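Local coordinates for NAD-dependent aldehyde dehydrogenase (Sinorhizobium meliloti, PDB 3U4J), which probably oxidises aldehydes, with NAD or NADP as electron acceptor, and binds a calcium ion, at residues Gly275-Phe280 with Ser431-Ser436; Gln302-Gly307 with Arg400-Gly405; Arg309-Glu314 with Ala421-Thr426; Ala367-Gly372 with Thr387-Val392; Ala425-Leu430 with Tyr471-Leu476. All coordinates share one frame; numbering follows the deposited sequence.

Contact 1: Gly275-Phe280 with Ser431-Ser436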
# COMPACT_ATOMS: atom_id res chain seq x y z
N GLY A 275 -1.09 -31.57 -0.15
CA GLY A 275 -1.52 -30.74 0.94
C GLY A 275 -2.07 -31.55 2.11
O GLY A 275 -2.86 -32.48 1.92
N PRO A 276 -1.65 -31.20 3.32
CA PRO A 276 -2.16 -31.86 4.51
C PRO A 276 -3.33 -31.10 5.12
O PRO A 276 -3.38 -29.87 5.05
CB PRO A 276 -0.96 -31.81 5.46
CG PRO A 276 -0.22 -30.55 5.07
CD PRO A 276 -0.56 -30.25 3.62
N GLN A 277 -4.29 -31.81 5.70
CA GLN A 277 -5.19 -31.23 6.68
C GLN A 277 -4.81 -31.78 8.07
O GLN A 277 -4.72 -33.00 8.26
CB GLN A 277 -6.64 -31.56 6.38
CG GLN A 277 -7.11 -31.09 5.01
CD GLN A 277 -8.58 -30.76 4.97
OE1 GLN A 277 -9.02 -29.81 5.63
NE2 GLN A 277 -9.35 -31.52 4.18
N ILE A 278 -4.61 -30.88 9.02
CA ILE A 278 -4.19 -31.26 10.37
C ILE A 278 -5.39 -31.05 11.25
O ILE A 278 -5.93 -29.94 11.29
CB ILE A 278 -3.04 -30.36 10.91
CG1 ILE A 278 -1.77 -30.43 10.04
CG2 ILE A 278 -2.66 -30.80 12.35
CD1 ILE A 278 -1.96 -29.95 8.60
N VAL A 279 -5.81 -32.12 11.93
CA VAL A 279 -6.96 -32.10 12.79
C VAL A 279 -6.50 -32.39 14.22
O VAL A 279 -6.05 -33.51 14.57
CB VAL A 279 -8.03 -33.10 12.36
CG1 VAL A 279 -9.32 -32.91 13.20
CG2 VAL A 279 -8.34 -32.92 10.89
N PHE A 280 -6.60 -31.35 15.04
CA PHE A 280 -6.25 -31.44 16.44
C PHE A 280 -7.39 -31.96 17.24
O PHE A 280 -8.56 -31.82 16.85
CB PHE A 280 -5.80 -30.06 16.97
CG PHE A 280 -4.44 -29.70 16.50
CD1 PHE A 280 -3.32 -30.17 17.17
CD2 PHE A 280 -4.27 -28.90 15.37
CE1 PHE A 280 -2.04 -29.83 16.73
CE2 PHE A 280 -2.99 -28.55 14.92
CZ PHE A 280 -1.88 -29.00 15.62
N SER A 431 -0.81 -26.02 -0.47
CA SER A 431 -1.89 -25.74 0.46
C SER A 431 -1.78 -26.51 1.78
O SER A 431 -1.01 -27.46 1.89
CB SER A 431 -3.23 -26.06 -0.21
OG SER A 431 -3.44 -27.45 -0.27
N ALA A 432 -2.58 -26.10 2.76
CA ALA A 432 -2.65 -26.80 4.05
C ALA A 432 -3.84 -26.26 4.81
O ALA A 432 -4.18 -25.09 4.66
CB ALA A 432 -1.37 -26.58 4.87
N SER A 433 -4.49 -27.12 5.60
CA SER A 433 -5.53 -26.69 6.51
C SER A 433 -5.20 -27.14 7.92
O SER A 433 -4.68 -28.23 8.11
CB SER A 433 -6.85 -27.36 6.17
OG SER A 433 -7.39 -26.84 4.98
N VAL A 434 -5.55 -26.30 8.90
CA VAL A 434 -5.47 -26.65 10.33
C VAL A 434 -6.88 -26.55 10.92
O VAL A 434 -7.58 -25.53 10.73
CB VAL A 434 -4.48 -25.74 11.10
CG1 VAL A 434 -4.52 -26.05 12.60
CG2 VAL A 434 -3.08 -25.94 10.57
N TRP A 435 -7.31 -27.63 11.57
CA TRP A 435 -8.58 -27.66 12.30
C TRP A 435 -8.34 -27.71 13.82
O TRP A 435 -7.76 -28.67 14.32
CB TRP A 435 -9.44 -28.85 11.86
CG TRP A 435 -9.83 -28.83 10.37
CD1 TRP A 435 -9.04 -29.18 9.32
CD2 TRP A 435 -11.09 -28.43 9.81
NE1 TRP A 435 -9.74 -29.04 8.13
CE2 TRP A 435 -11.00 -28.59 8.41
CE3 TRP A 435 -12.30 -27.99 10.37
CZ2 TRP A 435 -12.07 -28.29 7.54
CZ3 TRP A 435 -13.37 -27.71 9.51
CH2 TRP A 435 -13.23 -27.85 8.11
N SER A 436 -8.76 -26.66 14.53
CA SER A 436 -8.54 -26.53 15.98
C SER A 436 -9.39 -25.38 16.49
O SER A 436 -9.67 -24.44 15.75
CB SER A 436 -7.06 -26.28 16.30
OG SER A 436 -6.88 -26.01 17.68
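Pro276, Ile278 and Phe280 exchange backbone hydrogen bonds with Ser433 and Trp435, and the strands 275-279 and 431-435 that they join run parallel, with 5° between the short axes. Ser433 N gives to Pro276 O, Ile278 N to Ser433 O, Trp435 N to Ile278 O and Phe280 N to Trp435 O, the staggered pattern of a parallel pair. The shortest of these spans 2.7 Å, from Trp435 N to Ile278 O. Ala432 CA adds a C-H...O contact to Pro276 O at 3.3 Å.

One side-chain hydrogen bond supplements them. Trp435 CG lies anti to its carbonyl carbon (chi1 -61°), which sets the indole alongside the Gln277 side chain, both pointing the same way, and NE1 gives to Gln277 OE1 at 2.7 Å. OE1 lies in the indole plane, whereas NE1 stands above the amide plane, which is turned 46° from the ring. Gln277 NE2 bonds to Gly291 O, while Ser433 OG turns to Ser458 O.

Apolar contacts occupy both faces. Beside the indole, Val279 CG2 lies 4.1 Å from Trp435 CD1, and helix 285-297 covers this side. On the face of Ile278 and Val434, Val434 CG1 meets the Phe280 ring edge-on, 3.7 Å from CE2, under helix 439-448. Trp435 also packs on Pro501 of the second subunit.

All twelve residues are buried, so the Gln277 amide is a polar group inside an alpha/beta core; OE1 and NE2 are both bonded, which probably offsets the cost of burying it and holds the amide in one orientation.

Contact 2: Gln302-Gly307 with Arg400-Gly405; sequences QCCISG and REEIFG
The ring of Phe404 lies with one face against the backbone of Gln302 and Cys303, and Cys304 SG stands at its edge. Cys303 N is above the rim of that face, 3.4 Å from Phe404 CE1. Gln302 CA makes a CH-pi contact from the same side, 20° off the ring normal. At the edge the sulfur-aromatic contact is 79° off the normal, with Cys304 SG 3.8 Å from Phe404 CE1. The first torsion of Phe404, chi1 -129°, departs from a staggered value and swings the ring in over the peptide. Gln302 CG also touches Phe404 O at 3.2 Å, a carbonyl that accepts a hydrogen bond from His351 NE2.

No direct hydrogen bond joins the segments, and waters lie between them instead. One is within hydrogen-bonding distance of both Cys303 O, at 2.8 Å, and Glu402 OE1, which also receives Gly273 N. A second is similarly placed between Ser306 OG, at 2.8 Å, and Gly405 O; Ser306 OG also bonds to Gly295 O.

The sequences Gln-Cys-Cys and Glu-Glu-Ile-Phe-Gly resemble the Gln-x-Cys and Glu-Glu-Ile-Phe-Gly sequences that border the active site in aldehyde dehydrogenases, consistent with a place near the catalytic centre here. The chemistry implies a surface held by ring-to-peptide packing, with water between the polar atoms: the ring packs against the backbone before and at Cys303 and is likely to restrict it, while the water-mediated links could adjust more easily than direct bonds.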
# COMPACT_ATOMS: atom_id res chain seq x y z
N GLN A 302 -8.92 -34.56 -8.14
CA GLN A 302 -8.09 -34.07 -9.22
C GLN A 302 -7.93 -32.55 -8.99
O GLN A 302 -8.58 -31.72 -9.65
CB GLN A 302 -8.75 -34.34 -10.57
CG GLN A 302 -8.96 -35.83 -10.87
CD GLN A 302 -9.97 -36.07 -11.97
OE1 GLN A 302 -11.11 -35.56 -11.94
NE2 GLN A 302 -9.59 -36.86 -12.91
N CYS A 303 -7.08 -32.21 -8.03
CA CYS A 303 -7.08 -30.84 -7.48
C CYS A 303 -5.76 -30.61 -6.77
O CYS A 303 -5.38 -31.37 -5.87
CB CYS A 303 -8.25 -30.66 -6.50
SG CYS A 303 -8.26 -29.03 -5.73
N CYS A 304 -5.05 -29.56 -7.20
CA CYS A 304 -3.74 -29.23 -6.64
C CYS A 304 -3.79 -28.84 -5.15
O CYS A 304 -2.82 -29.06 -4.42
CB CYS A 304 -3.10 -28.11 -7.47
SG CYS A 304 -2.79 -28.74 -9.19
N ILE A 305 -4.91 -28.26 -4.72
CA ILE A 305 -5.13 -27.88 -3.31
C ILE A 305 -5.93 -28.94 -2.52
O ILE A 305 -6.50 -28.64 -1.48
CB ILE A 305 -5.78 -26.47 -3.18
CG1 ILE A 305 -7.15 -26.38 -3.90
CG2 ILE A 305 -4.81 -25.41 -3.71
CD1 ILE A 305 -7.99 -25.15 -3.54
N SER A 306 -5.99 -30.16 -3.05
CA SER A 306 -6.65 -31.27 -2.38
C SER A 306 -6.00 -31.53 -1.03
O SER A 306 -4.77 -31.42 -0.89
CB SER A 306 -6.49 -32.53 -3.24
OG SER A 306 -7.16 -33.62 -2.66
N GLY A 307 -6.82 -31.84 -0.03
CA GLY A 307 -6.32 -32.38 1.23
C GLY A 307 -6.08 -33.88 1.06
O GLY A 307 -6.91 -34.71 1.46
N ARG A 400 3.88 -39.44 -0.25
CA ARG A 400 4.80 -38.46 -0.84
C ARG A 400 4.36 -37.88 -2.20
O ARG A 400 4.52 -36.67 -2.45
CB ARG A 400 6.19 -39.10 -0.98
CG ARG A 400 6.94 -39.24 0.33
CD ARG A 400 7.71 -37.96 0.65
NE ARG A 400 8.17 -37.92 2.04
CZ ARG A 400 9.22 -37.22 2.47
NH1 ARG A 400 9.93 -36.50 1.62
NH2 ARG A 400 9.54 -37.26 3.76
N GLU A 401 3.86 -38.75 -3.08
CA GLU A 401 3.60 -38.34 -4.46
C GLU A 401 2.14 -37.91 -4.65
O GLU A 401 1.24 -38.40 -3.97
CB GLU A 401 4.00 -39.46 -5.43
CG GLU A 401 5.42 -39.94 -5.11
CD GLU A 401 6.02 -40.91 -6.09
OE1 GLU A 401 5.37 -41.28 -7.09
OE2 GLU A 401 7.20 -41.29 -5.87
N GLU A 402 1.93 -36.99 -5.59
CA GLU A 402 0.62 -36.47 -5.86
C GLU A 402 -0.15 -37.49 -6.68
O GLU A 402 0.20 -37.76 -7.82
CB GLU A 402 0.69 -35.13 -6.60
CG GLU A 402 -0.68 -34.55 -6.94
CD GLU A 402 -0.57 -33.19 -7.64
OE1 GLU A 402 -1.15 -32.20 -7.12
OE2 GLU A 402 0.09 -33.13 -8.69
N ILE A 403 -1.19 -38.05 -6.08
CA ILE A 403 -1.99 -39.07 -6.74
C ILE A 403 -3.03 -38.46 -7.68
O ILE A 403 -3.29 -38.99 -8.77
CB ILE A 403 -2.68 -39.97 -5.67
CG1 ILE A 403 -1.61 -40.78 -4.91
CG2 ILE A 403 -3.74 -40.90 -6.31
CD1 ILE A 403 -2.11 -41.39 -3.59
N PHE A 404 -3.64 -37.33 -7.28
CA PHE A 404 -4.63 -36.64 -8.13
C PHE A 404 -5.90 -37.48 -8.43
O PHE A 404 -6.49 -37.43 -9.52
CB PHE A 404 -3.96 -36.18 -9.42
CG PHE A 404 -4.18 -34.72 -9.75
CD1 PHE A 404 -3.69 -33.71 -8.90
CD2 PHE A 404 -4.85 -34.36 -10.90
CE1 PHE A 404 -3.86 -32.35 -9.20
CE2 PHE A 404 -5.06 -32.97 -11.24
CZ PHE A 404 -4.55 -31.99 -10.38
N GLY A 405 -6.32 -38.26 -7.44
CA GLY A 405 -7.58 -39.01 -7.48
C GLY A 405 -8.21 -38.96 -6.08
O GLY A 405 -7.65 -38.36 -5.18
O HOH W 1 -2.97 -32.61 -5.26
O HOH W 2 -6.11 -35.63 -4.35

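Contact 3: Arg309-Glu314 with Ala421-Thr426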
# COMPACT_ATOMS: atom_id res chain seq x y z
N ARG A 309 -3.49 -35.62 2.28
CA ARG A 309 -3.00 -36.19 3.54
C ARG A 309 -3.84 -35.70 4.71
O ARG A 309 -4.05 -34.48 4.89
CB ARG A 309 -1.54 -35.80 3.80
CG ARG A 309 -0.56 -36.37 2.80
CD ARG A 309 0.87 -36.01 3.19
NE ARG A 309 1.20 -34.61 2.90
CZ ARG A 309 2.09 -33.91 3.60
NH1 ARG A 309 2.72 -34.46 4.63
NH2 ARG A 309 2.33 -32.63 3.28
N LEU A 310 -4.34 -36.64 5.50
CA LEU A 310 -4.95 -36.31 6.78
C LEU A 310 -3.92 -36.59 7.89
O LEU A 310 -3.44 -37.73 8.02
CB LEU A 310 -6.25 -37.12 6.99
CG LEU A 310 -6.83 -37.22 8.41
CD1 LEU A 310 -7.14 -35.80 8.93
CD2 LEU A 310 -8.09 -38.10 8.48
N LEU A 311 -3.57 -35.56 8.66
CA LEU A 311 -2.69 -35.73 9.84
C LEU A 311 -3.59 -35.49 11.04
O LEU A 311 -4.06 -34.37 11.25
CB LEU A 311 -1.52 -34.73 9.83
CG LEU A 311 -0.60 -34.68 8.60
CD1 LEU A 311 0.50 -33.65 8.77
CD2 LEU A 311 0.02 -36.00 8.30
N VAL A 312 -3.86 -36.55 11.79
CA VAL A 312 -4.87 -36.49 12.85
C VAL A 312 -4.24 -36.80 14.21
O VAL A 312 -3.41 -37.71 14.33
CB VAL A 312 -6.11 -37.37 12.52
CG1 VAL A 312 -5.72 -38.86 12.26
CG2 VAL A 312 -7.20 -37.24 13.60
N GLN A 313 -4.59 -35.98 15.20
CA GLN A 313 -4.09 -36.18 16.56
C GLN A 313 -4.65 -37.49 17.11
O GLN A 313 -5.83 -37.82 16.91
CB GLN A 313 -4.41 -34.98 17.46
CG GLN A 313 -3.46 -34.87 18.67
CD GLN A 313 -3.41 -33.47 19.29
OE1 GLN A 313 -2.35 -33.03 19.79
NE2 GLN A 313 -4.54 -32.75 19.25
N GLU A 314 -3.78 -38.22 17.79
CA GLU A 314 -4.06 -39.59 18.23
C GLU A 314 -5.40 -39.77 18.91
O GLU A 314 -6.17 -40.66 18.54
CB GLU A 314 -2.96 -40.07 19.17
CG GLU A 314 -1.77 -40.57 18.44
CD GLU A 314 -0.72 -41.15 19.36
OE1 GLU A 314 0.25 -41.70 18.82
OE2 GLU A 314 -0.87 -41.07 20.61
N ALA A 421 6.20 -30.81 11.58
CA ALA A 421 7.27 -31.51 10.88
C ALA A 421 6.70 -32.47 9.81
O ALA A 421 7.22 -32.55 8.69
CB ALA A 421 8.19 -32.27 11.88
N LEU A 422 5.63 -33.18 10.12
CA LEU A 422 4.99 -34.07 9.12
C LEU A 422 4.44 -33.27 7.93
O LEU A 422 4.66 -33.64 6.75
CB LEU A 422 3.88 -34.91 9.75
CG LEU A 422 4.38 -36.05 10.66
CD1 LEU A 422 3.20 -36.70 11.41
CD2 LEU A 422 5.14 -37.12 9.88
N ALA A 423 3.73 -32.19 8.24
CA ALA A 423 3.15 -31.33 7.21
C ALA A 423 4.22 -30.83 6.25
O ALA A 423 4.01 -30.85 5.03
CB ALA A 423 2.35 -30.14 7.84
N ASN A 424 5.36 -30.42 6.80
CA ASN A 424 6.49 -29.86 6.02
C ASN A 424 7.45 -30.85 5.34
O ASN A 424 8.32 -30.44 4.57
CB ASN A 424 7.30 -28.91 6.91
CG ASN A 424 6.60 -27.58 7.13
OD1 ASN A 424 5.71 -27.18 6.36
ND2 ASN A 424 7.00 -26.88 8.18
N ALA A 425 7.29 -32.14 5.64
CA ALA A 425 8.16 -33.20 5.13
C ALA A 425 7.74 -33.54 3.71
O ALA A 425 7.44 -34.69 3.40
CB ALA A 425 8.06 -34.45 6.01
N THR A 426 7.72 -32.53 2.85
CA THR A 426 7.29 -32.71 1.48
C THR A 426 8.15 -31.79 0.63
O THR A 426 8.65 -30.77 1.13
CB THR A 426 5.79 -32.36 1.35
OG1 THR A 426 5.41 -32.35 -0.03
CG2 THR A 426 5.48 -30.98 1.99
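Leu422 O is gripped by two donors, Arg309 NH1 across the contact and Ala425 N from its own chain turn, which reach it from opposite faces of the carbonyl plane. The bond from Arg309 NH1 to Leu422 O measures 3.0 Å and is somewhat bent, 153° at the hydrogen. Beside it Arg309 NH2 gives to Ala423 O, also at 3.0 Å but straighter, 168°. Both oxygens lie in the guanidinium plane, so the group presents its edge to two successive carbonyls. The bend at chi3 (-75°) turns it toward them. NH2 has a further acceptor in Lys274 O, and Thr426 CG2 lies 3.8 Å from Arg309 NH2.

Next to this polar site, Leu311 CD1 rests on the helix backbone, 3.6 Å from Ala423 N and 3.7 Å from Leu422 CB. Ala423 itself also packs on Pro276 of the neighbouring strand.

The contact seats the C-terminal end of helix 416-424 on strand 307-313, in the alpha/beta packing of this fold. Helix-end carbonyls carry partial negative charge, so the buried guanidinium probably finds a favourable electrostatic setting there, held by NH1 and NH2 on the two carbonyls and by the further bond of NH2 to Lys274 O, while Leu311 fills the apolar side.

Contact 4: Ala367-Gly372 with Thr387-Val392; sequences AELLLG and TVFAGV
Ala390 and Glu368 face each other as a hydrogen-bonded antiparallel pair, Ala390 N giving to Glu368 O at 2.8 Å and Glu368 N returning a bond to Ala390 O. Further along, Leu370 N gives to Val388 O, and Val388 N to Leu371 O at 3.2 Å. Two residues, Leu370 and Leu371, thus stand opposite Val388: the strand has a beta bulge, which shifts the register by one after the Leu369-Phe389 pair.

The side chains follow that register. Leu369 CD2 lies over one face of the Phe389 ring, toward its rim, while Ala367 CB touches Phe389 CD1 at 3.7 Å. The bulge turns Leu370 toward the partner strand, and its CD1 meets Ala390 CB at 3.6 Å. Thr387 CG2, anti to the backbone N, touches Leu371 O at 3.5 Å and Leu369 CD2 at 3.8 Å.

Thr387 OG1 is held by Gly373 N and Ala385 O, so an alanine here would probably leave both without this mate and open a gap beside Leu369 CD2.

Strand 383-390 pairs on its other side with strand 407-413, so strand 368-371 forms an outer arm of the sheet. Helix 317-330 packs on the face of Leu371, Val388 and Ala390. On the side of the sheet that carries Phe389 lie helices 349-364 and 397-400, which contribute Val359, Ile363 and Ile398.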
# COMPACT_ATOMS: atom_id res chain seq x y z
N ALA A 367 -0.04 -50.22 3.79
CA ALA A 367 -1.04 -49.28 4.30
C ALA A 367 -2.38 -50.00 4.38
O ALA A 367 -2.65 -50.91 3.62
CB ALA A 367 -1.13 -48.06 3.40
N GLU A 368 -3.23 -49.58 5.30
CA GLU A 368 -4.48 -50.31 5.49
C GLU A 368 -5.61 -49.67 4.68
O GLU A 368 -5.98 -48.51 4.93
CB GLU A 368 -4.81 -50.34 6.98
CG GLU A 368 -6.07 -51.11 7.37
CD GLU A 368 -6.53 -50.75 8.79
OE1 GLU A 368 -7.48 -51.38 9.30
OE2 GLU A 368 -5.96 -49.80 9.37
N LEU A 369 -6.13 -50.41 3.70
CA LEU A 369 -7.20 -49.93 2.83
C LEU A 369 -8.50 -50.00 3.61
O LEU A 369 -8.95 -51.10 3.94
CB LEU A 369 -7.35 -50.82 1.60
CG LEU A 369 -7.68 -50.25 0.20
CD1 LEU A 369 -8.43 -51.26 -0.71
CD2 LEU A 369 -8.36 -48.88 0.20
N LEU A 370 -9.12 -48.86 3.86
CA LEU A 370 -10.36 -48.84 4.63
C LEU A 370 -11.61 -48.76 3.75
O LEU A 370 -12.70 -49.14 4.18
CB LEU A 370 -10.36 -47.68 5.63
CG LEU A 370 -9.30 -47.68 6.72
CD1 LEU A 370 -9.51 -46.49 7.67
CD2 LEU A 370 -9.32 -49.00 7.51
N LEU A 371 -11.44 -48.31 2.51
CA LEU A 371 -12.57 -47.94 1.67
C LEU A 371 -12.08 -47.79 0.24
O LEU A 371 -10.99 -47.29 0.02
CB LEU A 371 -13.12 -46.59 2.17
CG LEU A 371 -14.55 -46.02 1.99
CD1 LEU A 371 -14.62 -44.72 1.16
CD2 LEU A 371 -15.60 -47.05 1.59
N GLY A 372 -12.88 -48.25 -0.72
CA GLY A 372 -12.65 -47.95 -2.12
C GLY A 372 -11.55 -48.76 -2.77
O GLY A 372 -11.47 -49.96 -2.55
N THR A 387 -11.70 -43.42 -1.82
CA THR A 387 -10.69 -44.30 -1.25
C THR A 387 -10.00 -43.68 -0.04
O THR A 387 -9.59 -42.51 -0.08
CB THR A 387 -9.64 -44.67 -2.34
OG1 THR A 387 -10.32 -45.30 -3.45
CG2 THR A 387 -8.53 -45.62 -1.77
N VAL A 388 -9.87 -44.47 1.02
CA VAL A 388 -9.18 -44.04 2.24
C VAL A 388 -8.15 -45.08 2.70
O VAL A 388 -8.47 -46.27 2.81
CB VAL A 388 -10.18 -43.79 3.39
CG1 VAL A 388 -9.42 -43.40 4.67
CG2 VAL A 388 -11.20 -42.72 3.00
N PHE A 389 -6.91 -44.64 2.92
CA PHE A 389 -5.86 -45.45 3.55
C PHE A 389 -5.58 -44.98 4.97
O PHE A 389 -5.52 -43.76 5.24
CB PHE A 389 -4.56 -45.38 2.77
CG PHE A 389 -4.53 -46.21 1.53
CD1 PHE A 389 -4.34 -47.60 1.59
CD2 PHE A 389 -4.62 -45.59 0.28
CE1 PHE A 389 -4.26 -48.39 0.40
CE2 PHE A 389 -4.55 -46.35 -0.92
CZ PHE A 389 -4.37 -47.77 -0.85
N ALA A 390 -5.40 -45.94 5.87
CA ALA A 390 -5.00 -45.65 7.24
C ALA A 390 -3.61 -46.25 7.45
O ALA A 390 -3.14 -47.03 6.62
CB ALA A 390 -5.98 -46.26 8.20
N GLY A 391 -2.95 -45.86 8.54
CA GLY A 391 -1.63 -46.45 8.85
C GLY A 391 -0.54 -46.04 7.87
O GLY A 391 0.43 -46.77 7.65
N VAL A 392 -0.70 -44.87 7.26
CA VAL A 392 0.27 -44.43 6.28
C VAL A 392 1.47 -43.83 7.03
O VAL A 392 1.31 -43.15 8.04
CB VAL A 392 -0.35 -43.47 5.25
CG1 VAL A 392 0.68 -43.10 4.18
CG2 VAL A 392 -1.59 -44.11 4.60

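Contact 5: Ala425-Leu430 with Tyr471-Leu476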
# COMPACT_ATOMS: atom_id res chain seq x y z
N ALA A 425 7.29 -32.14 5.64
CA ALA A 425 8.16 -33.20 5.13
C ALA A 425 7.74 -33.54 3.71
O ALA A 425 7.44 -34.69 3.40
CB ALA A 425 8.06 -34.45 6.01
N THR A 426 7.72 -32.53 2.85
CA THR A 426 7.29 -32.71 1.48
C THR A 426 8.15 -31.79 0.63
O THR A 426 8.65 -30.77 1.13
CB THR A 426 5.79 -32.36 1.35
OG1 THR A 426 5.41 -32.35 -0.03
CG2 THR A 426 5.48 -30.98 1.99
N GLU A 427 8.35 -32.13 -0.64
CA GLU A 427 8.95 -31.16 -1.56
C GLU A 427 7.94 -30.10 -2.04
O GLU A 427 8.32 -29.09 -2.64
CB GLU A 427 9.60 -31.88 -2.76
CG GLU A 427 10.81 -32.73 -2.34
CD GLU A 427 11.49 -33.43 -3.51
OE1 GLU A 427 11.56 -32.85 -4.62
OE2 GLU A 427 11.97 -34.57 -3.31
N PHE A 428 6.65 -30.34 -1.78
CA PHE A 428 5.55 -29.48 -2.22
C PHE A 428 5.27 -28.41 -1.16
O PHE A 428 5.79 -28.47 -0.05
CB PHE A 428 4.27 -30.28 -2.41
CG PHE A 428 4.32 -31.28 -3.54
CD1 PHE A 428 4.35 -30.86 -4.88
CD2 PHE A 428 4.27 -32.65 -3.27
CE1 PHE A 428 4.34 -31.79 -5.93
CE2 PHE A 428 4.29 -33.59 -4.32
CZ PHE A 428 4.32 -33.16 -5.65
N GLY A 429 4.39 -27.47 -1.50
CA GLY A 429 4.11 -26.37 -0.58
C GLY A 429 2.95 -25.53 -1.06
O GLY A 429 2.97 -24.29 -0.94
N LEU A 430 1.92 -26.18 -1.59
CA LEU A 430 0.82 -25.42 -2.17
C LEU A 430 -0.22 -25.03 -1.13
O LEU A 430 -0.50 -23.84 -0.94
CB LEU A 430 0.16 -26.14 -3.36
CG LEU A 430 -0.84 -25.26 -4.14
CD1 LEU A 430 -0.22 -23.91 -4.59
CD2 LEU A 430 -1.41 -26.00 -5.38
N TYR A 471 4.72 -22.47 -2.11
CA TYR A 471 6.11 -22.44 -1.66
C TYR A 471 6.77 -23.61 -2.34
O TYR A 471 6.07 -24.48 -2.89
CB TYR A 471 6.16 -22.69 -0.15
CG TYR A 471 5.81 -21.53 0.79
CD1 TYR A 471 6.58 -21.30 1.94
CD2 TYR A 471 4.72 -20.69 0.55
CE1 TYR A 471 6.26 -20.27 2.84
CE2 TYR A 471 4.40 -19.63 1.44
CZ TYR A 471 5.18 -19.44 2.56
OH TYR A 471 4.89 -18.43 3.43
N LYS A 472 8.11 -23.67 -2.28
CA LYS A 472 8.89 -24.85 -2.65
C LYS A 472 8.59 -25.25 -4.09
O LYS A 472 8.52 -24.39 -4.94
CB LYS A 472 8.62 -25.99 -1.64
CG LYS A 472 9.09 -25.61 -0.22
CD LYS A 472 9.36 -26.86 0.59
CE LYS A 472 8.41 -26.98 1.71
NZ LYS A 472 8.56 -28.28 2.41
N LYS A 473 8.36 -26.53 -4.37
CA LYS A 473 8.14 -26.94 -5.76
C LYS A 473 6.71 -26.76 -6.28
O LYS A 473 6.41 -27.19 -7.42
CB LYS A 473 8.65 -28.38 -5.99
CG LYS A 473 10.16 -28.49 -5.87
CD LYS A 473 10.65 -29.88 -6.29
CE LYS A 473 12.18 -29.96 -6.21
NZ LYS A 473 12.62 -31.31 -6.64
N SER A 474 5.84 -26.14 -5.48
CA SER A 474 4.44 -25.95 -5.87
C SER A 474 4.15 -24.72 -6.71
O SER A 474 3.04 -24.56 -7.24
CB SER A 474 3.52 -26.00 -4.66
OG SER A 474 3.45 -27.34 -4.20
N GLY A 475 5.13 -23.83 -6.85
CA GLY A 475 4.92 -22.75 -7.81
C GLY A 475 5.90 -21.63 -7.70
O GLY A 475 6.79 -21.67 -6.84
N LEU A 476 5.74 -20.66 -8.60
CA LEU A 476 6.51 -19.42 -8.61
C LEU A 476 5.55 -18.29 -8.92
O LEU A 476 4.82 -18.35 -9.90
CB LEU A 476 7.58 -19.44 -9.71
CG LEU A 476 8.72 -20.47 -9.53
CD1 LEU A 476 9.63 -20.44 -10.74
CD2 LEU A 476 9.53 -20.14 -8.26
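Lys472 bends at chi3 (-114°) and so brings NZ to Thr426 O at 2.8 Å, while Lys473 stays extended and runs alongside the equally extended Glu427. The receiving loop is an ST turn: Thr426 OG1 accepts from Phe428 N, which shapes the chain just after helix 416-424. Glu427 OE1 meets Lys473 NZ in a salt bridge of 2.8 Å, approached nearly head-on to its C-O bond. The backbone joins in, Lys473 N giving to Glu427 O at 3.1 Å, so Glu427 is bound through main chain and side chain alike.

Lys472 CB packs 3.3 Å from Glu427 O, and its CE passes Phe428 O. A methionine in place of Lys472 would probably leave Thr426 O without its charged donor and the new side chain without a bond to hold the bend.

Farther along, Tyr471 N gives to Gly429 O at 2.8 Å. A side chain on Gly429 would run into Tyr471 O, so the two backbones lie close here. Gly429 thus lies snugly against the 471-474 turn, which leads into strand 475-476 and faces the second subunit: Tyr471 OH bonds to Glu160 of that subunit, and Lys473 packs on its Val264.

Ser474 OG completes the join, bonding to Gly272 O, taking Gly429 N at 2.9 Å with 164° at the hydrogen, and sitting near the plane of the Phe428 ring at its edge, 3.5 Å from Phe428 CB.

Contacts 1 and 3 are buried and share one sheet: strand 275-279 lies between strands 307-313 and 431-435, and Gln277 makes probable backbone bonds to Arg309 and Leu311. Contact 1 is strand to strand; contact 3 sets a helix end on the sheet through a guanidinium. Contact 4 reaches the same sheet about 19 Å, centre to centre, from contact 1, near the surface, where a bulged antiparallel pair replaces parallel pairing. Contacts 2 and 5 are partly buried loop joins that meet where Leu430 packs on Cys304; the former relies on ring packing and waters, the latter on backbone bonds, a serine hydroxyl and two lysines beside a second subunit. Contact 5 shares Ala425 and Thr426 with contact 3.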